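Local coordinates for protein transferrin (Manduca sexta, PDB 6WB6) that binds a single ferric ion together with a carbonate anion and carries iron as a secreted glycoprotein of the transferrin family, at residues R367-F372 with N629-N634; C210-N215 with R227-L232; A297-G300 with E306-T309; E41-V46 with V54-E59; C356-V361 with D391-S396. All coordinates share one frame; numbering follows the deposited sequence.

Interaction 1 of 5, residues R367-F372 with N629-N634; sequences RAMSVF and NVIFNN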
# COMPACT_ATOMS: atom_id res chain seq x y z
N ARG A 367 7.95 12.62 5.56
CA ARG A 367 9.21 12.66 4.82
C ARG A 367 9.86 11.29 4.73
O ARG A 367 10.46 10.96 3.71
CB ARG A 367 10.16 13.66 5.45
CG ARG A 367 9.76 15.10 5.13
CD ARG A 367 10.70 16.13 5.79
NE ARG A 367 10.34 17.49 5.38
CZ ARG A 367 10.61 18.58 6.09
NH1 ARG A 367 11.26 18.48 7.25
NH2 ARG A 367 10.24 19.77 5.62
N ALA A 368 9.81 10.49 5.81
CA ALA A 368 10.36 9.14 5.74
C ALA A 368 9.52 8.28 4.81
O ALA A 368 10.05 7.51 4.01
CB ALA A 368 10.44 8.53 7.15
N MET A 369 8.21 8.47 4.85
CA MET A 369 7.32 7.79 3.92
C MET A 369 7.58 8.21 2.48
O MET A 369 7.52 7.39 1.56
CB MET A 369 5.88 8.07 4.31
CG MET A 369 4.84 7.39 3.50
SD MET A 369 3.28 7.37 4.38
CE MET A 369 3.12 9.10 4.80
N SER A 370 7.86 9.50 2.24
CA SER A 370 8.12 9.94 0.88
C SER A 370 9.36 9.29 0.31
O SER A 370 9.37 8.87 -0.85
CB SER A 370 8.29 11.46 0.81
OG SER A 370 8.82 11.79 -0.43
N VAL A 371 10.45 9.26 1.08
CA VAL A 371 11.68 8.69 0.56
C VAL A 371 11.51 7.20 0.31
O VAL A 371 12.02 6.67 -0.68
CB VAL A 371 12.85 8.97 1.52
CG1 VAL A 371 14.12 8.60 0.86
CG2 VAL A 371 12.92 10.44 1.86
N PHE A 372 10.75 6.53 1.16
CA PHE A 372 10.50 5.12 0.93
C PHE A 372 9.69 4.92 -0.36
O PHE A 372 10.08 4.16 -1.25
CB PHE A 372 9.77 4.51 2.13
CG PHE A 372 9.36 3.10 1.91
CD1 PHE A 372 10.30 2.09 1.97
CD2 PHE A 372 8.06 2.78 1.65
CE1 PHE A 372 9.94 0.78 1.75
CE2 PHE A 372 7.69 1.48 1.41
CZ PHE A 372 8.63 0.48 1.48
N ASN A 629 -1.10 7.15 15.71
CA ASN A 629 -2.10 7.76 14.87
C ASN A 629 -1.53 8.94 14.11
O ASN A 629 -2.26 9.87 13.76
CB ASN A 629 -3.30 8.20 15.70
CG ASN A 629 -3.88 7.07 16.47
OD1 ASN A 629 -3.87 5.92 16.00
ND2 ASN A 629 -4.35 7.35 17.67
N VAL A 630 -0.23 8.90 13.86
CA VAL A 630 0.42 9.92 13.07
C VAL A 630 0.06 9.70 11.60
O VAL A 630 0.37 8.64 11.04
CB VAL A 630 1.93 9.91 13.28
CG1 VAL A 630 2.54 11.11 12.62
CG2 VAL A 630 2.27 9.89 14.78
N ILE A 631 -0.58 10.69 10.98
CA ILE A 631 -1.06 10.64 9.59
C ILE A 631 -2.18 9.63 9.44
O ILE A 631 -3.27 9.97 8.97
CB ILE A 631 0.06 10.33 8.58
CG1 ILE A 631 1.13 11.43 8.63
CG2 ILE A 631 -0.52 10.27 7.16
CD1 ILE A 631 2.25 11.29 7.68
N PHE A 632 -1.92 8.38 9.80
CA PHE A 632 -2.94 7.34 9.78
C PHE A 632 -3.20 6.89 11.20
O PHE A 632 -2.32 6.93 12.06
CB PHE A 632 -2.52 6.13 8.91
CG PHE A 632 -2.04 6.52 7.50
CD1 PHE A 632 -2.94 6.85 6.51
CD2 PHE A 632 -0.69 6.55 7.21
CE1 PHE A 632 -2.52 7.24 5.26
CE2 PHE A 632 -0.25 6.92 5.96
CZ PHE A 632 -1.17 7.26 4.97
N ASN A 633 -4.42 6.44 11.46
CA ASN A 633 -4.67 5.81 12.74
C ASN A 633 -4.02 4.43 12.76
O ASN A 633 -4.05 3.71 11.77
CB ASN A 633 -6.16 5.69 13.01
CG ASN A 633 -6.77 7.03 13.27
OD1 ASN A 633 -6.42 7.68 14.25
ND2 ASN A 633 -7.66 7.48 12.39
N ASN A 634 -3.43 4.09 13.91
CA ASN A 634 -2.82 2.77 14.07
C ASN A 634 -3.81 1.65 13.75
O ASN A 634 -3.40 0.57 13.35
CB ASN A 634 -2.29 2.59 15.50
CG ASN A 634 -1.02 3.41 15.78
OD1 ASN A 634 -0.83 4.51 15.24
ND2 ASN A 634 -0.17 2.87 16.66
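Met-369 reaches from helix 360-375 to Ile-631 and Phe-632 in the loop before strand 638-641, and it makes the whole of this contact from the helix side. Its CB leaves the helix toward the loop, and CG and SD continue outward because the first two torsions are both extended. SD is the first atom to meet the loop, 3.9 Å from CE2 of Phe-632. The sulfur lies 5.2 Å from the centroid of the Phe-632 ring and almost exactly in the ring plane, which defines a Met-aromatic contact at the edge and not over a face. A bend at the last torsion (chi3 52°) then turns the methyl CE toward Ile-631, where it meets CD1 tip to tip at 3.7 Å.

The two loop residues also pack on each other: CG2 of Ile-631 stands 3.5 Å above the plane of the Phe-632 ring, toward its rim. Leu-607 and Phe-618 also touch Met-369, while Trp-588 meets the Phe-632 ring. The 629-634 turn is tied across its ends by two nearly straight bonds, Asn-629 N to Asn-634 OD1 (2.7 Å) and Asn-634 N to Asn-629 OD1 (2.8 Å), so that each asparagine's carboxamide oxygen takes the other's backbone N-H. Between them Ile-631 has phi/psi of 67°/-57°, and Phe-632 N makes a short, weak bond to Val-630 O. This is the geometry of a classic gamma-turn, a rare turn that also occurs in other transferrins such as lactoferrin.

Interaction 2 of 5, residues C210-N215 with R227-L232; sequences CLAHNN and RKFFGL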
# COMPACT_ATOMS: atom_id res chain seq x y z
N CYS A 210 4.64 -15.95 -25.00
CA CYS A 210 4.01 -14.91 -25.80
C CYS A 210 4.80 -14.69 -27.07
O CYS A 210 4.23 -14.61 -28.17
CB CYS A 210 3.89 -13.63 -24.97
SG CYS A 210 3.46 -12.14 -25.88
N LEU A 211 6.12 -14.64 -26.96
CA LEU A 211 6.97 -14.39 -28.12
C LEU A 211 7.03 -15.60 -29.06
O LEU A 211 6.94 -15.46 -30.29
CB LEU A 211 8.37 -14.00 -27.63
CG LEU A 211 9.50 -13.83 -28.67
CD1 LEU A 211 9.33 -12.55 -29.43
CD2 LEU A 211 10.88 -13.84 -28.04
N ALA A 212 7.17 -16.80 -28.51
CA ALA A 212 7.42 -17.98 -29.34
C ALA A 212 6.14 -18.62 -29.86
O ALA A 212 6.16 -19.27 -30.91
CB ALA A 212 8.22 -19.02 -28.55
N HIS A 213 5.04 -18.46 -29.13
CA HIS A 213 3.80 -19.17 -29.37
C HIS A 213 2.60 -18.26 -29.64
O HIS A 213 1.60 -18.75 -30.17
CB HIS A 213 3.46 -20.07 -28.18
CG HIS A 213 4.58 -20.99 -27.79
ND1 HIS A 213 4.72 -21.50 -26.52
CD2 HIS A 213 5.61 -21.49 -28.51
CE1 HIS A 213 5.78 -22.28 -26.48
NE2 HIS A 213 6.35 -22.29 -27.67
N ASN A 214 2.66 -16.98 -29.26
CA ASN A 214 1.57 -16.06 -29.55
C ASN A 214 2.02 -14.93 -30.46
O ASN A 214 1.47 -13.83 -30.42
CB ASN A 214 0.95 -15.49 -28.27
CG ASN A 214 -0.48 -15.03 -28.49
OD1 ASN A 214 -1.18 -15.58 -29.33
ND2 ASN A 214 -0.93 -14.04 -27.72
N ASN A 215 3.01 -15.20 -31.29
CA ASN A 215 3.35 -14.29 -32.38
C ASN A 215 3.69 -12.89 -31.86
O ASN A 215 3.54 -11.91 -32.57
CB ASN A 215 2.20 -14.23 -33.40
CG ASN A 215 2.65 -13.79 -34.76
OD1 ASN A 215 3.83 -13.86 -35.10
ND2 ASN A 215 1.70 -13.34 -35.58
N ARG A 227 17.40 -18.72 -20.80
CA ARG A 227 18.24 -19.88 -20.99
C ARG A 227 17.48 -21.18 -20.73
O ARG A 227 17.55 -22.12 -21.52
CB ARG A 227 19.46 -19.75 -20.09
CG ARG A 227 20.36 -18.66 -20.57
CD ARG A 227 21.68 -18.62 -19.82
NE ARG A 227 22.47 -19.82 -20.03
CZ ARG A 227 23.22 -20.04 -21.10
NH1 ARG A 227 23.29 -19.13 -22.06
NH2 ARG A 227 23.91 -21.17 -21.19
N LYS A 228 16.69 -21.24 -19.66
CA LYS A 228 15.97 -22.47 -19.36
C LYS A 228 14.87 -22.74 -20.37
O LYS A 228 14.57 -23.91 -20.65
CB LYS A 228 15.38 -22.41 -17.96
CG LYS A 228 16.41 -22.26 -16.91
CD LYS A 228 15.81 -22.34 -15.53
CE LYS A 228 16.92 -22.36 -14.54
NZ LYS A 228 16.40 -22.13 -13.18
N PHE A 229 14.27 -21.69 -20.91
CA PHE A 229 13.24 -21.88 -21.92
C PHE A 229 13.78 -22.70 -23.07
O PHE A 229 13.05 -23.48 -23.68
CB PHE A 229 12.74 -20.51 -22.41
CG PHE A 229 11.59 -20.56 -23.40
CD1 PHE A 229 10.30 -20.82 -22.98
CD2 PHE A 229 11.80 -20.30 -24.74
CE1 PHE A 229 9.25 -20.85 -23.89
CE2 PHE A 229 10.77 -20.33 -25.65
CZ PHE A 229 9.49 -20.60 -25.23
N PHE A 230 15.07 -22.55 -23.37
CA PHE A 230 15.73 -23.26 -24.44
C PHE A 230 16.56 -24.44 -23.94
O PHE A 230 17.48 -24.87 -24.63
CB PHE A 230 16.60 -22.29 -25.22
CG PHE A 230 15.82 -21.16 -25.85
CD1 PHE A 230 14.92 -21.41 -26.87
CD2 PHE A 230 15.98 -19.86 -25.41
CE1 PHE A 230 14.22 -20.38 -27.43
CE2 PHE A 230 15.28 -18.85 -25.97
CZ PHE A 230 14.40 -19.10 -26.98
N GLY A 231 16.27 -24.91 -22.73
CA GLY A 231 16.98 -26.06 -22.19
C GLY A 231 18.44 -25.80 -21.89
O GLY A 231 19.21 -26.75 -21.69
N LEU A 232 18.84 -24.54 -21.86
CA LEU A 232 20.25 -24.27 -21.71
C LEU A 232 20.65 -24.27 -20.24
O LEU A 232 19.82 -24.02 -19.36
CB LEU A 232 20.60 -22.93 -22.34
CG LEU A 232 20.48 -22.96 -23.86
CD1 LEU A 232 20.59 -21.54 -24.40
CD2 LEU A 232 21.55 -23.82 -24.45
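Phe-229 bridges to Ala-212 and His-213 with nothing but the outer rim of its ring, the nearest CA atoms, those of Ala-212 and Phe-229, being 10.2 Å apart. Its CZ lies 3.9 Å from CB of Ala-212, and the neighbouring CE2 of Phe-229 is 4.1 Å from the same methyl. Both Ala-212 CB and His-213 CE1 sit near the ring plane, so neither face of Phe-229 is used across this contact. CG of Phe-229 is anti to the backbone N (chi1 -176°), which throws the ring out from its helix toward helix 203-213. The imidazole of His-213 is met obliquely and more loosely, CE1 being 4.3 Å from CZ of Phe-229; its NE2 is hydrogen-bonded to Glu-244.

The helix that carries Phe-229 ends in a Schellman motif. Gly-231, with positive phi, is the C-prime residue: Leu-232 N bonds to Arg-227 O at 2.8 Å, and Gly-231 N to Lys-228 O at 2.9 Å. Next to Phe-229 in sequence, Phe-230 takes CD2 of Phe-229 over one face, 3.6 Å above the ring plane and off-centre.

On the other helix, Cys-210 is joined by a disulfide to Cys-114, at the end of strand 112-114. Near the start of the same helix is the iron ligand Tyr-204, whose side chain is about 9 Å from that of Phe-229.

Interaction 3 of 5, residues A297-G300 with E306-T309; sequences ADSG and EWFT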
# COMPACT_ATOMS: atom_id res chain seq x y z
N ALA A 297 23.06 -18.31 7.92
CA ALA A 297 22.38 -18.62 6.67
C ALA A 297 22.38 -20.11 6.41
O ALA A 297 21.34 -20.71 6.09
CB ALA A 297 23.05 -17.89 5.50
N ASP A 298 23.53 -20.75 6.59
CA ASP A 298 23.64 -22.15 6.22
C ASP A 298 22.96 -23.07 7.22
O ASP A 298 22.68 -24.21 6.89
CB ASP A 298 25.12 -22.52 6.03
CG ASP A 298 25.75 -21.80 4.83
OD1 ASP A 298 25.00 -21.38 3.93
OD2 ASP A 298 27.00 -21.66 4.79
N SER A 299 22.66 -22.59 8.43
CA SER A 299 21.98 -23.43 9.41
C SER A 299 20.47 -23.18 9.45
O SER A 299 19.72 -24.09 9.82
CB SER A 299 22.56 -23.21 10.80
OG SER A 299 22.01 -22.05 11.37
N GLY A 300 20.02 -21.98 9.10
CA GLY A 300 18.61 -21.73 8.90
C GLY A 300 18.07 -22.22 7.58
O GLY A 300 16.84 -22.20 7.38
N GLU A 306 11.75 -17.98 11.41
CA GLU A 306 11.32 -16.63 11.09
C GLU A 306 12.49 -15.67 10.96
O GLU A 306 12.50 -14.82 10.06
CB GLU A 306 10.34 -16.12 12.15
CG GLU A 306 9.00 -16.83 12.13
CD GLU A 306 8.33 -16.74 10.77
OE1 GLU A 306 8.28 -15.61 10.22
OE2 GLU A 306 7.91 -17.79 10.23
N TRP A 307 13.50 -15.79 11.82
CA TRP A 307 14.61 -14.85 11.76
C TRP A 307 15.36 -14.95 10.44
O TRP A 307 16.06 -14.00 10.06
CB TRP A 307 15.58 -15.03 12.93
CG TRP A 307 16.15 -16.40 13.11
CD1 TRP A 307 15.78 -17.30 14.04
CD2 TRP A 307 17.24 -16.98 12.38
NE1 TRP A 307 16.55 -18.44 13.92
CE2 TRP A 307 17.45 -18.26 12.91
CE3 TRP A 307 18.04 -16.55 11.32
CZ2 TRP A 307 18.42 -19.13 12.41
CZ3 TRP A 307 19.02 -17.43 10.83
CH2 TRP A 307 19.20 -18.69 11.39
N PHE A 308 15.23 -16.07 9.75
CA PHE A 308 15.91 -16.26 8.47
C PHE A 308 15.51 -15.18 7.49
O PHE A 308 16.36 -14.52 6.88
CB PHE A 308 15.56 -17.64 7.93
CG PHE A 308 16.50 -18.17 6.91
CD1 PHE A 308 17.77 -18.54 7.26
CD2 PHE A 308 16.08 -18.38 5.61
CE1 PHE A 308 18.62 -19.09 6.35
CE2 PHE A 308 16.94 -18.93 4.68
CZ PHE A 308 18.21 -19.29 5.06
N THR A 309 14.21 -14.94 7.36
CA THR A 309 13.67 -13.93 6.45
C THR A 309 13.37 -12.61 7.14
O THR A 309 13.72 -11.55 6.62
CB THR A 309 12.39 -14.46 5.79
OG1 THR A 309 11.43 -14.80 6.79
CG2 THR A 309 12.68 -15.71 4.97
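Phe-308 lays one face of its ring against the backbone of Gly-300, with the carbonyl oxygen of Gly-300 standing 3.7 Å above the ring plane and over its centre. The carbonyl carbon is in close touch as well, Gly-300 C being 3.4 Å from CE1 of Phe-308. At the ring's edge, and near its plane, Ala-297 O approaches CE1 of Phe-308 to 3.2 Å. Ala-297 O thus faces the slightly positive ring rim, probably with mild attraction, without a hydrogen bond. Gly-300 O, over the face, gains no such attraction and is probably held by backbone packing. Having no side chain, Gly-300 lets its CA come within 6.1 Å of the CA of Phe-308.

Trp-307 reaches the same glycine with the far end of its indole. Its CG lies between the backbone N and the carbonyl carbon (chi1 56°), and from there the indole extends until CH2 is 4.0 Å from Gly-300 CA, at an oblique angle. Ser-299 OG is more distant, at the indole's edge. CZ3 of Trp-307 lies in the plane of the Phe-308 ring, at its edge.

A five-residue link without regular structure joins helix 286-300 to the short, weakly bonded helix 306-311. Beyond the pair, Leu-314 touches Ala-297 and Phe-308, the His-319 ring meets Phe-308 just before strand 320-327, and Trp-307 packs on Met-20 of helix 14-21.

Interaction 4 of 5, residues E41-V46 with V54-E59; sequences ECLSFV and VPVDPE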
# COMPACT_ATOMS: atom_id res chain seq x y z
N GLU A 41 13.86 3.37 9.35
CA GLU A 41 14.53 3.85 10.56
C GLU A 41 15.87 3.15 10.79
O GLU A 41 16.83 3.79 11.25
CB GLU A 41 13.64 3.67 11.79
CG GLU A 41 14.33 4.24 13.03
CD GLU A 41 13.42 4.46 14.21
OE1 GLU A 41 13.30 5.63 14.63
OE2 GLU A 41 12.83 3.47 14.71
N CYS A 42 15.94 1.84 10.52
CA CYS A 42 17.18 1.10 10.78
C CYS A 42 18.36 1.75 10.09
O CYS A 42 19.45 1.85 10.67
CB CYS A 42 17.06 -0.36 10.30
SG CYS A 42 16.29 -1.46 11.48
N LEU A 43 18.17 2.21 8.85
CA LEU A 43 19.28 2.84 8.13
C LEU A 43 19.78 4.07 8.88
O LEU A 43 20.98 4.33 8.92
CB LEU A 43 18.86 3.19 6.70
CG LEU A 43 18.45 1.98 5.85
CD1 LEU A 43 17.77 2.41 4.56
CD2 LEU A 43 19.62 1.02 5.56
N SER A 44 18.85 4.84 9.47
CA SER A 44 19.25 6.00 10.27
C SER A 44 20.09 5.56 11.47
O SER A 44 21.14 6.14 11.74
CB SER A 44 18.01 6.77 10.74
OG SER A 44 17.48 7.57 9.71
N PHE A 45 19.63 4.51 12.17
CA PHE A 45 20.39 3.99 13.30
C PHE A 45 21.74 3.45 12.87
O PHE A 45 22.68 3.47 13.66
CB PHE A 45 19.62 2.87 14.00
CG PHE A 45 18.42 3.33 14.76
CD1 PHE A 45 18.13 4.69 14.90
CD2 PHE A 45 17.60 2.40 15.36
CE1 PHE A 45 17.02 5.09 15.62
CE2 PHE A 45 16.49 2.79 16.07
CZ PHE A 45 16.20 4.15 16.21
N VAL A 46 21.84 2.94 11.65
CA VAL A 46 23.14 2.45 11.19
C VAL A 46 24.07 3.62 10.95
O VAL A 46 25.22 3.61 11.37
CB VAL A 46 23.01 1.59 9.92
CG1 VAL A 46 24.42 1.24 9.37
CG2 VAL A 46 22.23 0.32 10.22
N VAL A 54 22.30 -3.89 8.75
CA VAL A 54 20.90 -4.21 8.54
C VAL A 54 20.74 -4.80 7.14
O VAL A 54 21.46 -4.40 6.21
CB VAL A 54 20.03 -2.96 8.73
CG1 VAL A 54 20.36 -1.92 7.64
CG2 VAL A 54 18.57 -3.34 8.75
N PRO A 55 19.85 -5.77 6.95
CA PRO A 55 19.57 -6.26 5.60
C PRO A 55 18.81 -5.22 4.77
O PRO A 55 17.95 -4.50 5.27
CB PRO A 55 18.71 -7.50 5.86
CG PRO A 55 18.06 -7.21 7.19
CD PRO A 55 19.13 -6.54 7.97
N VAL A 56 19.12 -5.17 3.48
CA VAL A 56 18.58 -4.16 2.59
C VAL A 56 18.25 -4.80 1.24
O VAL A 56 19.01 -5.62 0.73
CB VAL A 56 19.58 -3.00 2.37
CG1 VAL A 56 19.61 -2.03 3.58
CG2 VAL A 56 20.95 -3.56 2.10
N ASP A 57 17.11 -4.41 0.67
CA ASP A 57 16.93 -4.54 -0.76
C ASP A 57 17.67 -3.40 -1.45
O ASP A 57 18.02 -2.40 -0.82
CB ASP A 57 15.44 -4.50 -1.13
CG ASP A 57 14.62 -5.59 -0.44
OD1 ASP A 57 15.10 -6.73 -0.23
OD2 ASP A 57 13.45 -5.30 -0.13
N PRO A 58 17.91 -3.51 -2.77
CA PRO A 58 18.51 -2.39 -3.52
C PRO A 58 17.76 -1.07 -3.35
O PRO A 58 18.37 0.00 -3.24
CB PRO A 58 18.47 -2.91 -4.97
CG PRO A 58 18.37 -4.42 -4.84
CD PRO A 58 17.49 -4.61 -3.66
N GLU A 59 16.44 -1.14 -3.32
CA GLU A 59 15.64 0.04 -3.02
C GLU A 59 16.04 0.67 -1.67
O GLU A 59 16.01 1.89 -1.51
CB GLU A 59 14.15 -0.33 -3.04
CG GLU A 59 13.58 -0.70 -4.43
CD GLU A 59 13.69 -2.22 -4.76
OE1 GLU A 59 14.56 -2.88 -4.18
OE2 GLU A 59 12.90 -2.74 -5.57
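Val-54 points at helix 39-47 and divides its two methyls among three helix residues. CG1 of Val-54 takes Leu-43 CD2 at 3.7 Å and Val-46 CG2 at 3.9 Å, while CG2 of Val-54 meets Cys-42 CB at 3.7 Å. The split follows from the torsion: CG1 sits between the backbone N and the carbonyl carbon (chi1 65°), leaving CG2 to fork toward Cys-42. Leu-43 crosses Val-54 at about a right angle, and its CD2 goes on to touch Val-56 CG1 at 3.6 Å, so one leucine methyl bridges both strand valines. Pro-55, between them, points away.

The short axes of helix 41-46 and strand 54-56 pass 9.3 Å apart, with 130° between their directions. The strand pairs with 275-279, whose Ile-277 touches Leu-43, Val-54 and Val-56, and a disulfide from Cys-42 to Cys-8 ties the helix to strand 5-10. Just beyond the strand, Asp-57, a predicted iron ligand, is instead salt-bridged to Arg-376 and hydrogen-bonded to Gln-274; the protein ligands seen on the iron are Tyr-90 and Tyr-204. A helix packed on the edge strand of a sheet in this way suits the layered alpha/beta build of a transferrin lobe.

Interaction 5 of 5, residues C356-V361 with D391-S396; sequences CVTSNV and DACLKS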
# COMPACT_ATOMS: atom_id res chain seq x y z
N CYS A 356 -0.71 17.58 3.29
CA CYS A 356 -0.61 18.56 4.36
C CYS A 356 -0.66 17.82 5.69
O CYS A 356 -1.53 16.96 5.90
CB CYS A 356 -1.74 19.58 4.28
SG CYS A 356 -1.45 20.96 5.45
N VAL A 357 0.31 18.11 6.56
CA VAL A 357 0.40 17.52 7.88
C VAL A 357 0.32 18.63 8.92
O VAL A 357 0.61 19.80 8.64
CB VAL A 357 1.71 16.73 8.05
CG1 VAL A 357 1.82 15.66 6.97
CG2 VAL A 357 2.89 17.67 7.97
N THR A 358 -0.06 18.26 10.14
CA THR A 358 -0.34 19.23 11.19
C THR A 358 0.63 19.16 12.37
O THR A 358 0.33 19.74 13.41
CB THR A 358 -1.75 19.06 11.73
OG1 THR A 358 -1.93 17.72 12.21
CG2 THR A 358 -2.79 19.34 10.66
N SER A 359 1.76 18.48 12.24
CA SER A 359 2.71 18.46 13.35
C SER A 359 4.09 18.11 12.82
O SER A 359 4.23 17.57 11.72
CB SER A 359 2.28 17.46 14.43
OG SER A 359 2.50 16.14 14.01
N ASN A 360 5.10 18.43 13.65
CA ASN A 360 6.49 18.13 13.31
C ASN A 360 6.72 16.62 13.20
O ASN A 360 7.47 16.16 12.33
CB ASN A 360 7.46 18.72 14.34
CG ASN A 360 7.49 20.23 14.34
OD1 ASN A 360 7.12 20.86 13.36
ND2 ASN A 360 7.95 20.81 15.44
N VAL A 361 6.13 15.84 14.11
CA VAL A 361 6.30 14.40 14.00
C VAL A 361 5.65 13.91 12.71
O VAL A 361 6.24 13.14 11.96
CB VAL A 361 5.73 13.67 15.24
CG1 VAL A 361 4.30 13.96 15.47
CG2 VAL A 361 5.92 12.17 15.08
N ASP A 391 -7.72 22.78 10.25
CA ASP A 391 -8.38 23.84 9.48
C ASP A 391 -7.38 24.56 8.58
O ASP A 391 -7.71 24.93 7.45
CB ASP A 391 -9.09 24.82 10.41
CG ASP A 391 -9.69 25.98 9.66
OD1 ASP A 391 -10.83 25.83 9.13
OD2 ASP A 391 -9.02 27.03 9.57
N ALA A 392 -6.15 24.74 9.06
CA ALA A 392 -5.15 25.39 8.20
C ALA A 392 -4.67 24.46 7.09
O ALA A 392 -4.28 24.95 6.03
CB ALA A 392 -3.95 25.86 9.02
N CYS A 393 -4.67 23.15 7.33
CA CYS A 393 -4.37 22.23 6.23
C CYS A 393 -5.48 22.26 5.20
O CYS A 393 -5.21 22.19 3.99
CB CYS A 393 -4.17 20.80 6.75
SG CYS A 393 -2.47 20.40 7.14
N LEU A 394 -6.73 22.31 5.66
CA LEU A 394 -7.85 22.36 4.73
C LEU A 394 -7.82 23.63 3.91
O LEU A 394 -7.99 23.60 2.69
CB LEU A 394 -9.17 22.24 5.49
CG LEU A 394 -9.35 20.91 6.19
CD1 LEU A 394 -10.56 21.03 7.08
CD2 LEU A 394 -9.50 19.76 5.17
N LYS A 395 -7.65 24.78 4.56
CA LYS A 395 -7.47 26.01 3.80
C LYS A 395 -6.36 25.86 2.80
O LYS A 395 -6.44 26.37 1.68
CB LYS A 395 -7.17 27.18 4.74
CG LYS A 395 -6.82 28.49 4.04
CD LYS A 395 -7.94 28.98 3.09
CE LYS A 395 -7.82 30.50 2.83
NZ LYS A 395 -8.61 30.99 1.63
N SER A 396 -5.27 25.20 3.19
CA SER A 396 -4.13 25.13 2.29
C SER A 396 -4.47 24.30 1.07
O SER A 396 -4.04 24.63 -0.05
CB SER A 396 -2.92 24.55 3.02
OG SER A 396 -1.83 24.31 2.14
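The end of strand 352-357 and the first half of helix 390-399 approach to 5.6 Å between the CA atoms of Cys-356 and Cys-393, close enough for the covalent link that joins them. The strand opens a beta-alpha-beta crossover, in which helix 360-375 leads from 352-357 to the parallel neighbouring strand 381-386; the disulfide thus ties the start of the unit to the helix that follows it.

Cys-356 SG and Cys-393 SG are bonded at 2.1 Å with a torsion of -79° about the S-S bond, near the unstrained value and left-handed in sense. Cys-356 extends its sulfur anti to the backbone N (chi1 -170°), which carries SG across to Cys-393. Both cysteines are buried, and Ala-405, in strand 405-407, packs on both.

Past the strand the chain turns into helix 360-375, where Ser-359 is the N-cap and its OG receives Ala-362 N. In this turn two groups close on the sulfur of Cys-393: the backbone oxygen Val-357 O lies 3.5 Å from Cys-393 SG, and the methyl CG2 of Thr-358 rests 3.7 Å from the same SG.

Along the chain, interactions 4, 2 and 3 come first, all in the range of the first transferrin-like repeat, and interactions 5 and 1 follow in the second. Those last two cross in sequence and share helix 360-375: their centres are about 14 Å apart, and they touch where Val-630 CG1 is 4.2 Å from Val-361 C. Interactions 1 and 4 belong to different repeats, yet their centres lie only about 17 Å apart, near where Arg-376 reaches Asp-57. Interaction 3 is about 19 Å from interaction 4, centre to centre, whereas interaction 2, on the Tyr-204 helix, is about 54 Å from interaction 5 between centres. The set therefore runs from the iron-binding lobe across to the second repeat.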